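CARDB domain-containing protein (PDB 3IDU) is of unknown function; the piece described is its CARDB domain, an all-beta module that binds two manganese ions. Local coordinates at residues A[16-29]-A[103-117]. Sequence-based numbering, arbitrary orientation.
With MN (manganese (II) ion), chain C; MN (manganese (II) ion), chain D.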
loop_
_atom_site.group_PDB
_atom_site.type_symbol
_atom_site.label_atom_id
_atom_site.label_comp_id
_atom_site.label_asym_id
_atom_site.label_seq_id
_atom_site.Cartn_x
_atom_site.Cartn_y
_atom_site.Cartn_z
ATOM N N PHE A 16 19.103 1.490 -7.762
ATOM C CA PHE A 16 18.262 0.648 -6.905
ATOM C C PHE A 16 16.785 0.956 -7.002
ATOM O O PHE A 16 16.392 2.095 -7.250
ATOM C CB PHE A 16 18.606 0.820 -5.421
ATOM C CG PHE A 16 20.028 0.529 -5.076
ATOM C CD1 PHE A 16 20.995 1.526 -5.160
ATOM C CD2 PHE A 16 20.397 -0.731 -4.630
ATOM C CE1 PHE A 16 22.313 1.271 -4.801
ATOM C CE2 PHE A 16 21.709 -1.000 -4.268
ATOM C CZ PHE A 16 22.674 0.004 -4.351
ATOM N N PRO A 17 15.939 -0.062 -6.807
ATOM C CA PRO A 17 14.515 0.249 -6.875
ATOM C C PRO A 17 14.163 0.755 -5.474
ATOM O O PRO A 17 15.008 0.732 -4.580
ATOM C CB PRO A 17 13.876 -1.114 -7.178
ATOM C CG PRO A 17 14.787 -2.079 -6.477
ATOM C CD PRO A 17 16.177 -1.516 -6.764
ATOM N N ASP A 18 12.950 1.260 -5.292
ATOM C CA ASP A 18 12.501 1.670 -3.966
ATOM C C ASP A 18 10.995 1.595 -3.952
ATOM O O ASP A 18 10.300 2.459 -4.482
ATOM C CB ASP A 18 12.934 3.082 -3.556
ATOM C CG ASP A 18 12.547 3.389 -2.107
ATOM O OD1 ASP A 18 12.052 2.461 -1.434
ATOM O OD2 ASP A 18 12.731 4.531 -1.631
ATOM N N LEU A 19 10.506 0.533 -3.340
ATOM C CA LEU A 19 9.087 0.288 -3.243
ATOM C C LEU A 19 8.463 1.053 -2.093
ATOM O O LEU A 19 9.037 1.146 -1.015
ATOM C CB LEU A 19 8.864 -1.206 -3.045
ATOM C CG LEU A 19 9.405 -2.063 -4.184
ATOM C CD1 LEU A 19 9.511 -3.517 -3.747
ATOM C CD2 LEU A 19 8.481 -1.928 -5.387
ATOM N N THR A 20 7.277 1.595 -2.330
ATOM C CA THR A 20 6.566 2.327 -1.296
ATOM C C THR A 20 5.074 2.059 -1.458
ATOM O O THR A 20 4.623 1.671 -2.536
ATOM C CB THR A 20 6.821 3.844 -1.394
ATOM O OG1 THR A 20 6.429 4.470 -0.165
ATOM C CG2 THR A 20 6.016 4.442 -2.531
ATOM N N VAL A 21 4.314 2.263 -0.391
ATOM C CA VAL A 21 2.872 2.044 -0.434
ATOM C C VAL A 21 2.116 3.125 0.327
ATOM O O VAL A 21 2.617 3.687 1.303
ATOM C CB VAL A 21 2.479 0.679 0.174
ATOM C CG1 VAL A 21 2.958 -0.450 -0.710
ATOM C CG2 VAL A 21 3.060 0.551 1.575
ATOM N N GLU A 22 0.900 3.401 -0.132
ATOM C CA GLU A 22 0.039 4.396 0.491
ATOM C C GLU A 22 -1.398 3.927 0.299
ATOM O O GLU A 22 -1.743 3.379 -0.748
ATOM C CB GLU A 22 0.218 5.762 -0.175
ATOM C CG GLU A 22 -0.079 6.937 0.744
ATOM C CD GLU A 22 -0.350 8.225 -0.015
ATOM O OE1 GLU A 22 0.298 8.456 -1.053
ATOM O OE2 GLU A 22 -1.208 9.009 0.437
ATOM N N ILE A 23 -2.232 4.137 1.312
ATOM C CA ILE A 23 -3.636 3.740 1.248
ATOM C C ILE A 23 -4.498 4.991 1.124
ATOM O O ILE A 23 -4.221 6.000 1.768
ATOM C CB ILE A 23 -4.066 3.008 2.531
ATOM C CG1 ILE A 23 -3.259 1.720 2.701
ATOM C CG2 ILE A 23 -5.564 2.729 2.488
ATOM C CD1 ILE A 23 -3.216 1.226 4.133
ATOM N N LYS A 24 -5.532 4.927 0.293
ATOM C CA LYS A 24 -6.440 6.058 0.128
ATOM C C LYS A 24 -7.882 5.572 0.116
ATOM O O LYS A 24 -8.199 4.557 -0.502
ATOM C CB LYS A 24 -6.142 6.819 -1.167
ATOM C CG LYS A 24 -4.787 7.493 -1.181
ATOM C CD LYS A 24 -4.684 8.514 -2.298
ATOM C CE LYS A 24 -3.312 9.166 -2.296
ATOM N NZ LYS A 24 -3.219 10.257 -3.299
ATOM N N GLY A 25 -8.752 6.295 0.810
ATOM C CA GLY A 25 -10.151 5.913 0.864
ATOM C C GLY A 25 -10.854 6.584 2.030
ATOM O O GLY A 25 -10.239 7.376 2.736
ATOM N N PRO A 26 -12.141 6.283 2.265
ATOM C CA PRO A 26 -12.881 6.897 3.374
ATOM C C PRO A 26 -12.328 6.542 4.749
ATOM O O PRO A 26 -12.060 5.376 5.043
ATOM C CB PRO A 26 -14.300 6.376 3.166
ATOM C CG PRO A 26 -14.066 5.018 2.582
ATOM C CD PRO A 26 -12.978 5.296 1.561
ATOM N N ASP A 27 -12.154 7.560 5.585
ATOM C CA ASP A 27 -11.644 7.367 6.934
ATOM C C ASP A 27 -12.803 7.108 7.893
ATOM O O ASP A 27 -12.604 6.864 9.085
ATOM C CB ASP A 27 -10.846 8.597 7.380
ATOM C CG ASP A 27 -11.644 9.885 7.286
ATOM O OD1 ASP A 27 -12.165 10.188 6.191
ATOM O OD2 ASP A 27 -11.747 10.600 8.305
ATOM N N VAL A 28 -14.017 7.161 7.354
ATOM C CA VAL A 28 -15.226 6.924 8.132
ATOM C C VAL A 28 -16.227 6.181 7.257
ATOM O O VAL A 28 -16.609 6.668 6.195
ATOM C CB VAL A 28 -15.862 8.248 8.601
ATOM C CG1 VAL A 28 -17.100 7.958 9.433
ATOM C CG2 VAL A 28 -14.855 9.052 9.410
ATOM N N VAL A 29 -16.640 4.999 7.704
ATOM C CA VAL A 29 -17.593 4.191 6.953
ATOM C C VAL A 29 -18.715 3.669 7.843
ATOM O O VAL A 29 -18.554 3.554 9.059
ATOM C CB VAL A 29 -16.896 2.985 6.284
ATOM C CG1 VAL A 29 -15.893 3.468 5.250
ATOM C CG2 VAL A 29 -16.204 2.140 7.338
ATOM N N VAL A 103 16.275 -5.632 -2.665
ATOM C CA VAL A 103 17.160 -4.632 -2.061
ATOM C C VAL A 103 16.756 -3.276 -2.611
ATOM O O VAL A 103 16.789 -3.065 -3.817
ATOM C CB VAL A 103 18.641 -4.910 -2.400
ATOM C CG1 VAL A 103 19.527 -3.766 -1.886
ATOM C CG2 VAL A 103 19.071 -6.222 -1.752
ATOM N N GLU A 104 16.373 -2.359 -1.724
ATOM C CA GLU A 104 15.931 -1.031 -2.138
ATOM C C GLU A 104 16.714 0.087 -1.478
ATOM O O GLU A 104 17.519 -0.132 -0.571
ATOM C CB GLU A 104 14.466 -0.807 -1.765
ATOM C CG GLU A 104 13.493 -1.900 -2.155
ATOM C CD GLU A 104 12.254 -1.873 -1.275
ATOM O OE1 GLU A 104 11.673 -0.786 -1.097
ATOM O OE2 GLU A 104 11.861 -2.935 -0.757
ATOM N N LEU A 105 16.426 1.300 -1.930
ATOM C CA LEU A 105 17.047 2.498 -1.387
ATOM C C LEU A 105 16.549 2.717 0.041
ATOM O O LEU A 105 17.227 3.344 0.854
ATOM C CB LEU A 105 16.664 3.715 -2.229
ATOM C CG LEU A 105 17.009 3.680 -3.716
ATOM C CD1 LEU A 105 16.315 4.838 -4.417
ATOM C CD2 LEU A 105 18.518 3.762 -3.899
ATOM N N ASN A 106 15.365 2.196 0.344
ATOM C CA ASN A 106 14.777 2.361 1.668
ATOM C C ASN A 106 13.835 1.190 1.948
ATOM O O ASN A 106 12.961 0.880 1.139
ATOM C CB ASN A 106 14.013 3.690 1.714
ATOM C CG ASN A 106 13.495 4.031 3.101
ATOM O OD1 ASN A 106 13.599 3.236 4.039
ATOM N ND2 ASN A 106 12.923 5.224 3.233
ATOM N N GLU A 107 14.033 0.524 3.081
ATOM C CA GLU A 107 13.181 -0.608 3.451
ATOM C C GLU A 107 12.200 -0.159 4.533
ATOM O O GLU A 107 11.346 -0.932 4.978
ATOM C CB GLU A 107 14.026 -1.777 3.988
ATOM C CG GLU A 107 15.295 -2.103 3.195
ATOM C CD GLU A 107 15.032 -2.658 1.802
ATOM O OE1 GLU A 107 16.012 -2.815 1.031
ATOM O OE2 GLU A 107 13.858 -2.944 1.478
ATOM N N ASN A 108 12.313 1.101 4.941
ATOM C CA ASN A 108 11.460 1.630 5.992
ATOM C C ASN A 108 10.260 2.451 5.518
ATOM O O ASN A 108 9.563 3.060 6.328
ATOM C CB ASN A 108 12.312 2.442 6.979
ATOM C CG ASN A 108 13.495 1.645 7.518
ATOM O OD1 ASN A 108 14.651 1.886 7.147
ATOM N ND2 ASN A 108 13.207 0.672 8.379
ATOM N N ASN A 109 10.011 2.461 4.211
ATOM C CA ASN A 109 8.867 3.183 3.660
ATOM C C ASN A 109 7.992 2.177 2.915
ATOM O O ASN A 109 7.248 2.526 1.993
ATOM C CB ASN A 109 9.328 4.301 2.708
ATOM C CG ASN A 109 10.136 3.781 1.526
ATOM O OD1 ASN A 109 10.502 2.610 1.479
ATOM N ND2 ASN A 109 10.428 4.663 0.571
ATOM N N ASN A 110 8.080 0.923 3.345
ATOM C CA ASN A 110 7.335 -0.169 2.728
ATOM C C ASN A 110 6.049 -0.511 3.464
ATOM O O ASN A 110 5.395 -1.498 3.135
ATOM C CB ASN A 110 8.221 -1.415 2.649
ATOM C CG ASN A 110 9.325 -1.281 1.626
ATOM O OD1 ASN A 110 10.030 -0.276 1.585
ATOM N ND2 ASN A 110 9.489 -2.302 0.798
ATOM N N VAL A 111 5.678 0.296 4.453
ATOM C CA VAL A 111 4.462 0.034 5.217
ATOM C C VAL A 111 3.581 1.273 5.344
ATOM O O VAL A 111 4.067 2.359 5.668
ATOM C CB VAL A 111 4.802 -0.470 6.636
ATOM C CG1 VAL A 111 3.522 -0.721 7.418
ATOM C CG2 VAL A 111 5.633 -1.742 6.554
ATOM N N ALA A 112 2.288 1.096 5.087
ATOM C CA ALA A 112 1.311 2.172 5.184
ATOM C C ALA A 112 0.333 1.867 6.316
ATOM O O ALA A 112 0.029 0.703 6.600
ATOM C CB ALA A 112 0.552 2.317 3.867
ATOM N N THR A 113 -0.147 2.919 6.967
ATOM C CA THR A 113 -1.098 2.778 8.060
ATOM C C THR A 113 -2.245 3.740 7.786
ATOM O O THR A 113 -2.022 4.911 7.482
ATOM C CB THR A 113 -0.439 3.117 9.414
ATOM O OG1 THR A 113 0.734 2.311 9.582
ATOM C CG2 THR A 113 -1.400 2.837 10.563
ATOM N N PHE A 114 -3.468 3.236 7.874
ATOM C CA PHE A 114 -4.646 4.046 7.618
ATOM C C PHE A 114 -5.749 3.614 8.576
ATOM O O PHE A 114 -6.133 2.445 8.616
ATOM C CB PHE A 114 -5.083 3.860 6.161
ATOM C CG PHE A 114 -6.070 4.882 5.682
ATOM C CD1 PHE A 114 -7.412 4.795 6.035
ATOM C CD2 PHE A 114 -5.652 5.946 4.887
ATOM C CE1 PHE A 114 -8.328 5.752 5.605
ATOM C CE2 PHE A 114 -6.560 6.911 4.450
ATOM C CZ PHE A 114 -7.902 6.813 4.812
ATOM N N ASP A 115 -6.245 4.567 9.356
ATOM C CA ASP A 115 -7.291 4.304 10.332
ATOM C C ASP A 115 -8.685 4.613 9.787
ATOM O O ASP A 115 -8.907 5.655 9.168
ATOM C CB ASP A 115 -7.005 5.118 11.595
ATOM C CG ASP A 115 -5.732 4.668 12.291
ATOM O OD1 ASP A 115 -4.919 5.529 12.691
ATOM O OD2 ASP A 115 -5.541 3.439 12.441
ATOM N N VAL A 116 -9.618 3.695 10.022
ATOM C CA VAL A 116 -10.991 3.848 9.554
ATOM C C VAL A 116 -11.982 3.680 10.699
ATOM O O VAL A 116 -11.904 2.719 11.465
ATOM C CB VAL A 116 -11.327 2.805 8.463
ATOM C CG1 VAL A 116 -12.779 2.953 8.030
ATOM C CG2 VAL A 116 -10.400 2.984 7.272
ATOM N N SER A 117 -12.918 4.615 10.813
ATOM C CA SER A 117 -13.919 4.548 11.867
ATOM C C SER A 117 -15.253 4.045 11.322
ATOM O O SER A 117 -15.919 4.739 10.553
ATOM C CB SER A 117 -14.108 5.926 12.503
ATOM O OG SER A 117 -15.041 5.866 13.568
HETATM MN MN MN C . 10.991 1.011 0.072
HETATM MN MN MN D . 12.861 -4.618 0.226
HETATM O O HOH W 1 11.318 -4.886 1.955
#
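Asp18 and Leu19 meet Glu104, Asn106, Asn109 and Asn110 around a manganese ion that ties the two sheets of an E-set beta sandwich together along one side, where strand 19-24 of one sheet runs nearly parallel (11°) to strand 111-117 of the other. All six ligands are oxygens, two of them backbone carbonyls (Leu19 and Asn106), as suits a hard ion. Glu104 serves both metals. Its CB lies 3.3 Å from Pro17 O, CG heads on toward the second manganese, and the carboxylate bridges the pair: OE1 binds the first at 2.2 Å and also accepts Leu19 N from above the carboxylate plane, while OE2 binds the second and takes Asn110 ND2 on its syn lone pair. Glu107, Asp97, Asn100, Val102 and a water complete that second site. An amide suits Asn109 because its two ends differ: OD1 holds the metal, and Asn109 ND2 donates to Asp18 OD2 (3.2 Å).

Beyond the metals the two strands meet mainly through apolar side chains. Ala112, small enough for two neighbours, sets its CB against Val21 CG2 and Ile23 CD1. With CG anti to the backbone N (chi1 -166°), Phe114 extends across to 16-29, its CB against Ile23 CD1, its CG near Ile23 CG2 (3.9 Å) and its CZ 3.2 Å from Gly25 O; Val116 CG2 lies in plane at the ring edge. A serine here would probably leave Ile23 CG2, Gly25 O and Val116 CG2 without the ring they pack on. Past the ring the two segments pair directly, strand 28-29 beside 111-117, as parallel strands: Ser117 N donates to Asp27 O at 2.9 Å, and Ser117 O accepts Val29 N.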